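Local coordinates for VgrG protein (Vibrio cholerae, PDB 4DTL) that probably cross-links host actin in an ATP- and metal-dependent reaction, at residues 27-32 / 166-171; 63-68 / 85-90; 174-179 / 349-354. All coordinates share one frame; numbering follows the deposited sequence.

All three contacts lie within the actin cross-linking domain and reach the bound ATP or its manganese ions. Contacts 1 and 2 are joined by the antiparallel pairing of strands 24-30 and 85-97, one strand from each. Contact 3 continues from the other edge of 24-30 into strands 173-180 and 344-352. Contact 3 is buried near the centre of the chain, with apolar residues on one face and nucleotide-facing residues on the other. Contact 1 is also mostly buried, but it is made with a loop, through few bonds and a thioether. Contact 2 is partly exposed and relies on polar side chains. Glu28 and Glu90, from contacts 1 and 2, bind the same manganese ion.

Contact 1 of 3, residues 27-32 / 166-171; sequences IENELA and ITMTPS. With MN (manganese (II) ion), chain E; MN (manganese (II) ion), chain D; ATP (adenosine-5'-triphosphate), chain B.
With CG anti to the backbone N (chi1 -166°), Asn29 sends its amide across Met168. Met168 has CG between its backbone N and carbonyl carbon (chi1 39°), which sets the chain beside Asn29 so that SD reaches the amide. The two side chains cross at about a right angle. Asn29 ND2 makes a weak hydrogen bond to Met168 SD at 3.1 Å. Asn29 OD1 is held by Gln173, just beyond the loop. Water 1 lies 2.6 Å from Asn29 OD1, and it also joins Glu30 O to the backbone N of Thr169.

Loop 166-171 runs into strand 173-180, the antiparallel neighbour of strand 24-30. Its earlier part forms a single antiparallel bridge to Ala32. Ala32 N donates to Thr167 O at 3.1 Å, and Thr167 N returns a weak bond to Ala32 O at 3.3 Å. Leu31 packs beside this bridge. The bend of Met168 at chi3 turns its methyl CE toward Leu31 CD2, 3.8 Å away, the two side chains running side by side. Leu31 CD1 meets Ile166 CG2 at 4.2 Å, and both residues also touch Phe118 of helix 101-124. Further back along strand 24-30, Glu28 bridges both manganese ions of the ATP site, with OE2 bound to each.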
loop_
_atom_site.group_PDB
_atom_site.type_symbol
_atom_site.label_atom_id
_atom_site.label_comp_id
_atom_site.label_asym_id
_atom_site.label_seq_id
_atom_site.Cartn_x
_atom_site.Cartn_y
_atom_site.Cartn_z
ATOM N N ILE A 27 3.360 -7.611 0.861
ATOM C CA ILE A 27 1.984 -8.086 1.009
ATOM C C ILE A 27 1.323 -7.602 2.311
ATOM O O ILE A 27 2.004 -7.330 3.302
ATOM C CB ILE A 27 1.866 -9.631 0.819
ATOM C CG1 ILE A 27 2.605 -10.428 1.921
ATOM C CG2 ILE A 27 2.275 -10.070 -0.589
ATOM C CD1 ILE A 27 2.152 -11.871 2.089
ATOM N N GLU A 28 -0.009 -7.487 2.279
ATOM C CA GLU A 28 -0.868 -7.121 3.404
ATOM C C GLU A 28 -1.889 -8.234 3.571
ATOM O O GLU A 28 -2.504 -8.674 2.593
ATOM C CB GLU A 28 -1.568 -5.789 3.167
ATOM C CG GLU A 28 -0.622 -4.609 3.171
ATOM C CD GLU A 28 -1.289 -3.355 2.651
ATOM O OE1 GLU A 28 -1.359 -3.184 1.414
ATOM O OE2 GLU A 28 -1.845 -2.604 3.482
ATOM N N ASN A 29 -2.052 -8.707 4.806
ATOM C CA ASN A 29 -2.925 -9.831 5.112
ATOM C C ASN A 29 -3.788 -9.589 6.365
ATOM O O ASN A 29 -3.332 -9.755 7.503
ATOM C CB ASN A 29 -2.049 -11.073 5.284
ATOM C CG ASN A 29 -2.776 -12.386 5.291
ATOM O OD1 ASN A 29 -3.827 -12.543 4.663
ATOM N ND2 ASN A 29 -2.181 -13.378 5.952
ATOM N N GLU A 30 -5.029 -9.166 6.148
ATOM C CA GLU A 30 -5.960 -8.922 7.250
ATOM C C GLU A 30 -6.556 -10.224 7.774
ATOM O O GLU A 30 -7.134 -10.993 7.000
ATOM C CB GLU A 30 -7.048 -7.953 6.832
ATOM C CG GLU A 30 -7.860 -7.433 8.006
ATOM C CD GLU A 30 -9.103 -6.658 7.627
ATOM O OE1 GLU A 30 -9.541 -5.810 8.438
ATOM O OE2 GLU A 30 -9.646 -6.890 6.519
ATOM N N LEU A 31 -6.346 -10.497 9.072
ATOM C CA LEU A 31 -6.766 -11.748 9.684
ATOM C C LEU A 31 -8.255 -11.759 10.012
ATOM O O LEU A 31 -8.866 -10.713 10.230
ATOM C CB LEU A 31 -5.896 -12.085 10.923
ATOM C CG LEU A 31 -4.399 -12.267 10.703
ATOM C CD1 LEU A 31 -3.700 -12.435 12.010
ATOM C CD2 LEU A 31 -4.096 -13.433 9.760
ATOM N N ALA A 32 -8.835 -12.961 10.058
ATOM C CA ALA A 32 -10.227 -13.171 10.437
ATOM C C ALA A 32 -10.272 -14.093 11.629
ATOM O O ALA A 32 -9.517 -15.065 11.677
ATOM C CB ALA A 32 -11.001 -13.789 9.287
ATOM N N ILE A 166 -7.830 -19.204 13.223
ATOM C CA ILE A 166 -7.409 -17.947 12.633
ATOM C C ILE A 166 -7.025 -18.202 11.193
ATOM O O ILE A 166 -6.190 -19.061 10.903
ATOM C CB ILE A 166 -6.338 -17.214 13.481
ATOM C CG1 ILE A 166 -6.812 -17.014 14.955
ATOM C CG2 ILE A 166 -5.883 -15.909 12.823
ATOM C CD1 ILE A 166 -8.234 -16.409 15.173
ATOM N N THR A 167 -7.703 -17.490 10.291
ATOM C CA THR A 167 -7.537 -17.637 8.845
ATOM C C THR A 167 -7.161 -16.340 8.133
ATOM O O THR A 167 -7.169 -15.264 8.723
ATOM C CB THR A 167 -8.830 -18.222 8.226
ATOM O OG1 THR A 167 -9.896 -17.299 8.462
ATOM C CG2 THR A 167 -9.184 -19.603 8.799
ATOM N N MET A 168 -6.892 -16.472 6.834
ATOM C CA MET A 168 -6.606 -15.421 5.864
ATOM C C MET A 168 -7.348 -15.752 4.579
ATOM O O MET A 168 -7.438 -16.934 4.226
ATOM C CB MET A 168 -5.103 -15.291 5.613
ATOM C CG MET A 168 -4.340 -16.608 5.563
ATOM S SD MET A 168 -2.593 -16.405 5.996
ATOM C CE MET A 168 -2.676 -16.381 7.765
ATOM N N THR A 169 -7.925 -14.728 3.909
ATOM C CA THR A 169 -8.716 -14.923 2.687
ATOM C C THR A 169 -8.379 -13.877 1.610
ATOM O O THR A 169 -7.992 -12.769 1.994
ATOM C CB THR A 169 -10.207 -15.001 3.055
ATOM O OG1 THR A 169 -10.953 -15.484 1.941
ATOM C CG2 THR A 169 -10.777 -13.673 3.562
ATOM N N PRO A 170 -8.518 -14.163 0.278
ATOM C CA PRO A 170 -8.174 -13.136 -0.733
ATOM C C PRO A 170 -8.766 -11.741 -0.504
ATOM O O PRO A 170 -8.096 -10.752 -0.810
ATOM C CB PRO A 170 -8.645 -13.756 -2.056
ATOM C CG PRO A 170 -8.549 -15.213 -1.833
ATOM C CD PRO A 170 -8.927 -15.427 -0.378
ATOM N N SER A 171 -9.990 -11.662 0.076
ATOM C CA SER A 171 -10.665 -10.386 0.347
ATOM C C SER A 171 -9.958 -9.523 1.400
ATOM O O SER A 171 -10.150 -8.315 1.404
ATOM C CB SER A 171 -12.142 -10.589 0.683
ATOM O OG SER A 171 -12.317 -11.248 1.925
HETATM MN MN MN E . -2.422 -1.894 5.451
HETATM MN MN MN D . -3.088 -1.653 1.528
HETATM P PG ATP B . -3.890 0.311 3.876
HETATM O O1G ATP B . -3.889 -0.757 4.925
HETATM O O2G ATP B . -4.628 -0.133 2.654
HETATM O O3G ATP B . -4.522 1.559 4.411
HETATM P PB ATP B . -1.312 0.626 4.495
HETATM O O1B ATP B . -1.414 1.829 5.351
HETATM O O2B ATP B . -1.448 -0.617 5.325
HETATM O O3B ATP B . -2.380 0.642 3.442
HETATM P PA ATP B . 1.319 -0.115 4.511
HETATM O O1A ATP B . 2.468 0.800 4.749
HETATM O O2A ATP B . 0.861 -0.731 5.838
HETATM O O3A ATP B . 0.156 0.580 3.856
HETATM O "O5'" ATP B . 1.802 -1.295 3.543
HETATM C "C5'" ATP B . 2.579 -0.960 2.387
HETATM C "C4'" ATP B . 2.866 -2.188 1.569
HETATM O "O4'" ATP B . 3.940 -1.864 0.662
HETATM C "C3'" ATP B . 3.331 -3.407 2.360
HETATM O "O3'" ATP B . 2.734 -4.583 1.840
HETATM C "C2'" ATP B . 4.849 -3.367 2.197
HETATM O "O2'" ATP B . 5.454 -4.647 2.297
HETATM C "C1'" ATP B . 4.984 -2.797 0.799
HETATM N N9 ATP B . 6.248 -2.128 0.517
HETATM C C8 ATP B . 6.902 -1.219 1.302
HETATM N N7 ATP B . 8.048 -0.815 0.813
HETATM C C5 ATP B . 8.151 -1.505 -0.385
HETATM C C6 ATP B . 9.135 -1.513 -1.398
HETATM N N6 ATP B . 10.277 -0.816 -1.332
HETATM N N1 ATP B . 8.908 -2.282 -2.488
HETATM C C2 ATP B . 7.788 -3.006 -2.545
HETATM N N3 ATP B . 6.809 -3.100 -1.643
HETATM C C4 ATP B . 7.050 -2.315 -0.585
HETATM O O HOH W 1 -6.422 -12.139 4.531
#

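Contact 2 of 3, residues 63-68 / 85-90; sequences DMNQGS and QTHTVE. With MN (manganese (II) ion), chain E; ATP (adenosine-5'-triphosphate), chain B.
Strands 65-68 and 85-90 run antiparallel, with axes 4.4 Å apart at closest approach and N-to-C directions 161° apart. Asn65 faces His87 as a non-hydrogen-bonded pair. Beyond the corner at Met64, Asp63 N donates to Thr88 O at 2.7 Å. Thr88 uses its hydroxyl as well as its backbone. With OG1 between the backbone N and the carbonyl carbon (chi1 56°), it accepts from Met64 N at 2.9 Å. The same hydroxyl hydrogen-bonds Glu30 on the adjoining strand, so it ties the corner to the sheet. Its methyl CG2 packs against the bent side chain of Gln66, 3.7 Å from Gln66 CD.

Toward the far end, side chains add to the backbone pairing. Gly67 O takes two bonds from Thr86, one from the backbone N and one from OG1, the latter at 2.7 Å from above the carbonyl plane. Asn65 OD1 accepts from Gly67 N, which makes an Asx turn. Asn65 ND2 points at Gln85 OE1, 3.1 Å away, in a nearly straight bond that lies in both amide planes and uses a lone pair of the oxygen. Gln85, bent at chi2, passes the other end of its amide to Ser68 OG. The Asn65 amide also stands steeply against the His87 ring, their planes 77° apart.

The opposite end of this strand pair enters the nucleotide site. Glu90 OE1 binds a manganese ion at 2.3 Å; Glu28 is a ligand of the same ion. The carboxylates of Asp63 and Glu90 stack, with OD2 of Asp63 and OE2 of Glu90 3.9 Å apart. Water 2 lies beside both, with a bond to Asp63 and a weak one to Glu90.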
loop_
_atom_site.group_PDB
_atom_site.type_symbol
_atom_site.label_atom_id
_atom_site.label_comp_id
_atom_site.label_asym_id
_atom_site.label_seq_id
_atom_site.Cartn_x
_atom_site.Cartn_y
_atom_site.Cartn_z
ATOM N N ASP A 63 -5.483 -2.605 12.136
ATOM C CA ASP A 63 -6.015 -2.151 10.858
ATOM C C ASP A 63 -7.344 -1.377 10.961
ATOM O O ASP A 63 -7.342 -0.172 11.195
ATOM C CB ASP A 63 -6.085 -3.333 9.869
ATOM C CG ASP A 63 -6.446 -2.981 8.428
ATOM O OD1 ASP A 63 -6.170 -1.822 7.999
ATOM O OD2 ASP A 63 -6.962 -3.866 7.720
ATOM N N MET A 64 -8.466 -2.073 10.803
ATOM C CA MET A 64 -9.809 -1.504 10.822
ATOM C C MET A 64 -10.388 -1.368 12.235
ATOM O O MET A 64 -10.533 -2.373 12.933
ATOM C CB MET A 64 -10.736 -2.361 9.942
ATOM C CG MET A 64 -11.269 -1.630 8.718
ATOM S SD MET A 64 -9.977 -1.179 7.508
ATOM C CE MET A 64 -10.374 -2.285 6.141
ATOM N N ASN A 65 -10.705 -0.121 12.656
ATOM C CA ASN A 65 -11.286 0.152 13.972
ATOM C C ASN A 65 -12.664 -0.526 14.100
ATOM O O ASN A 65 -13.561 -0.263 13.296
ATOM C CB ASN A 65 -11.378 1.652 14.240
ATOM C CG ASN A 65 -11.878 1.981 15.632
ATOM O OD1 ASN A 65 -13.014 1.683 16.010
ATOM N ND2 ASN A 65 -11.046 2.620 16.434
ATOM N N GLN A 66 -12.810 -1.421 15.094
ATOM C CA GLN A 66 -14.047 -2.181 15.312
ATOM C C GLN A 66 -14.870 -1.674 16.500
ATOM O O GLN A 66 -15.815 -2.340 16.920
ATOM C CB GLN A 66 -13.745 -3.683 15.443
ATOM C CG GLN A 66 -13.032 -4.290 14.239
ATOM C CD GLN A 66 -13.942 -4.473 13.058
ATOM O OE1 GLN A 66 -14.035 -3.608 12.184
ATOM N NE2 GLN A 66 -14.634 -5.604 13.010
ATOM N N GLY A 67 -14.547 -0.475 16.979
ATOM C CA GLY A 67 -15.208 0.143 18.118
ATOM C C GLY A 67 -14.364 0.104 19.376
ATOM O O GLY A 67 -13.288 -0.507 19.391
ATOM N N SER A 68 -14.860 0.739 20.445
ATOM C CA SER A 68 -14.184 0.806 21.745
ATOM C C SER A 68 -14.105 -0.567 22.414
ATOM O O SER A 68 -14.999 -1.395 22.226
ATOM C CB SER A 68 -14.870 1.817 22.667
ATOM O OG SER A 68 -14.509 3.152 22.350
ATOM N N GLN A 85 -9.295 0.884 22.205
ATOM C CA GLN A 85 -10.056 0.616 20.979
ATOM C C GLN A 85 -9.734 -0.783 20.461
ATOM O O GLN A 85 -8.598 -1.227 20.581
ATOM C CB GLN A 85 -9.679 1.641 19.882
ATOM C CG GLN A 85 -9.956 3.120 20.203
ATOM C CD GLN A 85 -11.415 3.443 20.271
ATOM O OE1 GLN A 85 -12.134 3.355 19.289
ATOM N NE2 GLN A 85 -11.885 3.848 21.429
ATOM N N THR A 86 -10.718 -1.467 19.867
ATOM C CA THR A 86 -10.509 -2.763 19.210
ATOM C C THR A 86 -10.281 -2.527 17.705
ATOM O O THR A 86 -10.887 -1.625 17.111
ATOM C CB THR A 86 -11.701 -3.704 19.367
ATOM O OG1 THR A 86 -12.834 -3.131 18.724
ATOM C CG2 THR A 86 -12.007 -4.038 20.795
ATOM N N HIS A 87 -9.413 -3.342 17.098
ATOM C CA HIS A 87 -9.081 -3.259 15.683
ATOM C C HIS A 87 -8.898 -4.641 15.132
ATOM O O HIS A 87 -8.591 -5.568 15.879
ATOM C CB HIS A 87 -7.767 -2.484 15.482
ATOM C CG HIS A 87 -7.802 -1.049 15.917
ATOM N ND1 HIS A 87 -8.016 -0.021 15.005
ATOM C CD2 HIS A 87 -7.601 -0.511 17.145
ATOM C CE1 HIS A 87 -7.964 1.101 15.709
ATOM N NE2 HIS A 87 -7.721 0.858 17.001
ATOM N N THR A 88 -8.999 -4.765 13.809
ATOM C CA THR A 88 -8.699 -6.008 13.121
ATOM C C THR A 88 -7.174 -6.029 13.024
ATOM O O THR A 88 -6.546 -4.955 13.072
ATOM C CB THR A 88 -9.336 -6.041 11.735
ATOM O OG1 THR A 88 -8.913 -4.908 10.981
ATOM C CG2 THR A 88 -10.837 -6.100 11.780
ATOM N N VAL A 89 -6.585 -7.231 12.930
ATOM C CA VAL A 89 -5.146 -7.394 12.834
ATOM C C VAL A 89 -4.815 -7.548 11.370
ATOM O O VAL A 89 -5.500 -8.277 10.648
ATOM C CB VAL A 89 -4.623 -8.587 13.694
ATOM C CG1 VAL A 89 -3.155 -8.903 13.395
ATOM C CG2 VAL A 89 -4.826 -8.329 15.183
ATOM N N GLU A 90 -3.768 -6.850 10.935
ATOM C CA GLU A 90 -3.252 -6.974 9.593
ATOM C C GLU A 90 -1.779 -7.288 9.644
ATOM O O GLU A 90 -1.015 -6.569 10.285
ATOM C CB GLU A 90 -3.517 -5.723 8.778
ATOM C CG GLU A 90 -3.166 -5.902 7.313
ATOM C CD GLU A 90 -3.290 -4.635 6.508
ATOM O OE1 GLU A 90 -2.708 -3.612 6.930
ATOM O OE2 GLU A 90 -3.953 -4.664 5.445
HETATM MN MN MN E . -2.422 -1.894 5.451
HETATM P PG ATP B . -3.890 0.311 3.876
HETATM O O1G ATP B . -3.889 -0.757 4.925
HETATM O O2G ATP B . -4.628 -0.133 2.654
HETATM O O3G ATP B . -4.522 1.559 4.411
HETATM P PB ATP B . -1.312 0.626 4.495
HETATM O O1B ATP B . -1.414 1.829 5.351
HETATM O O2B ATP B . -1.448 -0.617 5.325
HETATM O O3B ATP B . -2.380 0.642 3.442
HETATM P PA ATP B . 1.319 -0.115 4.511
HETATM O O1A ATP B . 2.468 0.800 4.749
HETATM O O2A ATP B . 0.861 -0.731 5.838
HETATM O O3A ATP B . 0.156 0.580 3.856
HETATM O "O5'" ATP B . 1.802 -1.295 3.543
HETATM C "C5'" ATP B . 2.579 -0.960 2.387
HETATM C "C4'" ATP B . 2.866 -2.188 1.569
HETATM O "O4'" ATP B . 3.940 -1.864 0.662
HETATM C "C3'" ATP B . 3.331 -3.407 2.360
HETATM O "O3'" ATP B . 2.734 -4.583 1.840
HETATM C "C2'" ATP B . 4.849 -3.367 2.197
HETATM O "O2'" ATP B . 5.454 -4.647 2.297
HETATM C "C1'" ATP B . 4.984 -2.797 0.799
HETATM N N9 ATP B . 6.248 -2.128 0.517
HETATM C C8 ATP B . 6.902 -1.219 1.302
HETATM N N7 ATP B . 8.048 -0.815 0.813
HETATM C C5 ATP B . 8.151 -1.505 -0.385
HETATM C C6 ATP B . 9.135 -1.513 -1.398
HETATM N N6 ATP B . 10.277 -0.816 -1.332
HETATM N N1 ATP B . 8.908 -2.282 -2.488
HETATM C C2 ATP B . 7.788 -3.006 -2.545
HETATM N N3 ATP B . 6.809 -3.100 -1.643
HETATM C C4 ATP B . 7.050 -2.315 -0.585
HETATM O O HOH W 2 -7.393 -4.506 5.115
#

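Contact 3 of 3, residues 174-179 / 349-354; sequences QATVGV and LFEFRT. With ATP (adenosine-5'-triphosphate), chain B; SO4 (sulfate ion), chain F.
The ATP site has part of its floor in this antiparallel pair, where strands 174-179 and 349-352 present Thr176, Gly178, Leu349 and Glu351 to the nucleotide. Leu349 CD2 lies 3.4 Å from ATP C5, against the adenine. Thr176 CB comes equally near the ribose, at 3.4 Å from ATP O4'. Gly178 runs past the N1/C2 edge of the adenine.

The backbones are joined by three sheet bonds. Val177 N donates to Phe350 O at 2.8 Å, Phe350 N returns a bond to Val177 O, and Phe352 N binds Ala175 O. Strand 24-30, on the other side of 173-180, supplies the metal ligand Glu28.

The face away from the nucleotide is apolar, made by Ala175, Val177, Phe350 and Phe352. Val177 CG2 packs 3.7 Å from Phe352 CE1. Val179 CG2 lies at the edge of the Phe350 ring. Both phenyl rings also pack on Leu195 of helix 190-196.

On the nucleotide face, Glu351 extends with CG anti to its backbone N (chi1 -175°). Its OE2 forms a salt bridge to Arg353 NH1 at 2.7 Å, met on the syn side. Water 3 links Glu351 OE1 to Thr176 OG1. Arg353 also grips a sulfate ion, probably from the crystallisation liquor, at distances of 2.8 Å from NH1 to sulfate O4 and 2.9 Å from NH2 to sulfate O2.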
loop_
_atom_site.group_PDB
_atom_site.type_symbol
_atom_site.label_atom_id
_atom_site.label_comp_id
_atom_site.label_asym_id
_atom_site.label_seq_id
_atom_site.Cartn_x
_atom_site.Cartn_y
_atom_site.Cartn_z
ATOM N N GLN A 174 -3.827 -7.895 -0.028
ATOM C CA GLN A 174 -3.281 -6.926 -0.972
ATOM C C GLN A 174 -1.805 -7.210 -1.213
ATOM O O GLN A 174 -1.155 -7.880 -0.420
ATOM C CB GLN A 174 -3.417 -5.517 -0.420
ATOM C CG GLN A 174 -4.640 -4.778 -0.918
ATOM C CD GLN A 174 -5.414 -4.167 0.188
ATOM O OE1 GLN A 174 -5.121 -3.074 0.649
ATOM N NE2 GLN A 174 -6.375 -4.896 0.679
ATOM N N ALA A 175 -1.297 -6.722 -2.338
ATOM C CA ALA A 175 0.096 -6.835 -2.729
ATOM C C ALA A 175 0.540 -5.464 -3.231
ATOM O O ALA A 175 -0.278 -4.710 -3.774
ATOM C CB ALA A 175 0.230 -7.863 -3.834
ATOM N N THR A 176 1.820 -5.121 -3.006
ATOM C CA THR A 176 2.418 -3.856 -3.442
ATOM C C THR A 176 3.681 -4.181 -4.189
ATOM O O THR A 176 4.534 -4.872 -3.646
ATOM C CB THR A 176 2.592 -2.854 -2.275
ATOM O OG1 THR A 176 1.308 -2.505 -1.743
ATOM C CG2 THR A 176 3.325 -1.587 -2.691
ATOM N N VAL A 177 3.786 -3.711 -5.437
ATOM C CA VAL A 177 4.913 -3.993 -6.326
ATOM C C VAL A 177 5.684 -2.695 -6.540
ATOM O O VAL A 177 5.075 -1.659 -6.815
ATOM C CB VAL A 177 4.435 -4.661 -7.668
ATOM C CG1 VAL A 177 5.548 -4.724 -8.720
ATOM C CG2 VAL A 177 3.859 -6.055 -7.426
ATOM N N GLY A 178 7.007 -2.774 -6.396
ATOM C CA GLY A 178 7.909 -1.650 -6.596
ATOM C C GLY A 178 8.823 -1.908 -7.767
ATOM O O GLY A 178 9.497 -2.937 -7.818
ATOM N N VAL A 179 8.836 -0.991 -8.728
ATOM C CA VAL A 179 9.658 -1.092 -9.946
ATOM C C VAL A 179 10.458 0.189 -10.159
ATOM O O VAL A 179 10.022 1.244 -9.688
ATOM C CB VAL A 179 8.815 -1.422 -11.216
ATOM C CG1 VAL A 179 8.181 -2.809 -11.141
ATOM C CG2 VAL A 179 7.762 -0.350 -11.487
ATOM N N LEU A 349 5.939 2.650 -6.535
ATOM C CA LEU A 349 5.152 1.550 -5.986
ATOM C C LEU A 349 3.676 1.564 -6.322
ATOM O O LEU A 349 3.079 2.626 -6.551
ATOM C CB LEU A 349 5.350 1.517 -4.473
ATOM C CG LEU A 349 6.551 0.746 -3.952
ATOM C CD1 LEU A 349 7.861 1.440 -4.273
ATOM C CD2 LEU A 349 6.456 0.629 -2.489
ATOM N N PHE A 350 3.092 0.354 -6.391
ATOM C CA PHE A 350 1.706 0.187 -6.779
ATOM C C PHE A 350 1.035 -0.865 -5.953
ATOM O O PHE A 350 1.559 -1.973 -5.809
ATOM C CB PHE A 350 1.592 -0.145 -8.280
ATOM C CG PHE A 350 2.283 0.861 -9.160
ATOM C CD1 PHE A 350 1.617 2.004 -9.588
ATOM C CD2 PHE A 350 3.616 0.696 -9.517
ATOM C CE1 PHE A 350 2.276 2.968 -10.346
ATOM C CE2 PHE A 350 4.276 1.667 -10.266
ATOM C CZ PHE A 350 3.606 2.801 -10.663
ATOM N N GLU A 351 -0.148 -0.525 -5.432
ATOM C CA GLU A 351 -0.937 -1.431 -4.613
ATOM C C GLU A 351 -2.022 -2.096 -5.433
ATOM O O GLU A 351 -2.833 -1.409 -6.054
ATOM C CB GLU A 351 -1.546 -0.676 -3.426
ATOM C CG GLU A 351 -2.307 -1.536 -2.431
ATOM C CD GLU A 351 -3.021 -0.706 -1.381
ATOM O OE1 GLU A 351 -2.450 0.311 -0.932
ATOM O OE2 GLU A 351 -4.173 -1.045 -1.042
ATOM N N PHE A 352 -2.047 -3.433 -5.418
ATOM C CA PHE A 352 -3.078 -4.193 -6.098
ATOM C C PHE A 352 -4.214 -4.337 -5.080
ATOM O O PHE A 352 -4.119 -5.089 -4.100
ATOM C CB PHE A 352 -2.530 -5.549 -6.574
ATOM C CG PHE A 352 -1.598 -5.434 -7.754
ATOM C CD1 PHE A 352 -0.261 -5.087 -7.578
ATOM C CD2 PHE A 352 -2.049 -5.693 -9.041
ATOM C CE1 PHE A 352 0.593 -4.954 -8.677
ATOM C CE2 PHE A 352 -1.185 -5.599 -10.132
ATOM C CZ PHE A 352 0.126 -5.220 -9.944
ATOM N N ARG A 353 -5.263 -3.537 -5.275
ATOM C CA ARG A 353 -6.444 -3.516 -4.393
ATOM C C ARG A 353 -7.104 -4.883 -4.200
ATOM O O ARG A 353 -7.545 -5.208 -3.094
ATOM C CB ARG A 353 -7.433 -2.445 -4.829
ATOM C CG ARG A 353 -6.836 -1.036 -4.833
ATOM C CD ARG A 353 -6.512 -0.496 -3.441
ATOM N NE ARG A 353 -7.730 -0.213 -2.673
ATOM C CZ ARG A 353 -7.764 0.040 -1.367
ATOM N NH1 ARG A 353 -6.650 0.037 -0.648
ATOM N NH2 ARG A 353 -8.922 0.306 -0.771
ATOM N N THR A 354 -7.049 -5.709 -5.258
ATOM C CA THR A 354 -7.419 -7.119 -5.314
ATOM C C THR A 354 -6.167 -7.771 -5.863
ATOM O O THR A 354 -5.569 -7.227 -6.791
ATOM C CB THR A 354 -8.657 -7.343 -6.207
ATOM O OG1 THR A 354 -9.761 -6.664 -5.608
ATOM C CG2 THR A 354 -8.994 -8.830 -6.405
HETATM P PG ATP B . -3.890 0.311 3.876
HETATM O O1G ATP B . -3.889 -0.757 4.925
HETATM O O2G ATP B . -4.628 -0.133 2.654
HETATM O O3G ATP B . -4.522 1.559 4.411
HETATM P PB ATP B . -1.312 0.626 4.495
HETATM O O1B ATP B . -1.414 1.829 5.351
HETATM O O2B ATP B . -1.448 -0.617 5.325
HETATM O O3B ATP B . -2.380 0.642 3.442
HETATM P PA ATP B . 1.319 -0.115 4.511
HETATM O O1A ATP B . 2.468 0.800 4.749
HETATM O O2A ATP B . 0.861 -0.731 5.838
HETATM O O3A ATP B . 0.156 0.580 3.856
HETATM O "O5'" ATP B . 1.802 -1.295 3.543
HETATM C "C5'" ATP B . 2.579 -0.960 2.387
HETATM C "C4'" ATP B . 2.866 -2.188 1.569
HETATM O "O4'" ATP B . 3.940 -1.864 0.662
HETATM C "C3'" ATP B . 3.331 -3.407 2.360
HETATM O "O3'" ATP B . 2.734 -4.583 1.840
HETATM C "C2'" ATP B . 4.849 -3.367 2.197
HETATM O "O2'" ATP B . 5.454 -4.647 2.297
HETATM C "C1'" ATP B . 4.984 -2.797 0.799
HETATM N N9 ATP B . 6.248 -2.128 0.517
HETATM C C8 ATP B . 6.902 -1.219 1.302
HETATM N N7 ATP B . 8.048 -0.815 0.813
HETATM C C5 ATP B . 8.151 -1.505 -0.385
HETATM C C6 ATP B . 9.135 -1.513 -1.398
HETATM N N6 ATP B . 10.277 -0.816 -1.332
HETATM N N1 ATP B . 8.908 -2.282 -2.488
HETATM C C2 ATP B . 7.788 -3.006 -2.545
HETATM N N3 ATP B . 6.809 -3.100 -1.643
HETATM C C4 ATP B . 7.050 -2.315 -0.585
HETATM S S SO4 F . -8.166 0.889 2.753
HETATM O O1 SO4 F . -8.196 0.522 4.172
HETATM O O2 SO4 F . -9.428 0.516 2.119
HETATM O O3 SO4 F . -7.979 2.332 2.631
HETATM O O4 SO4 F . -7.061 0.193 2.107
HETATM O O HOH W 3 0.452 -0.243 -0.381
#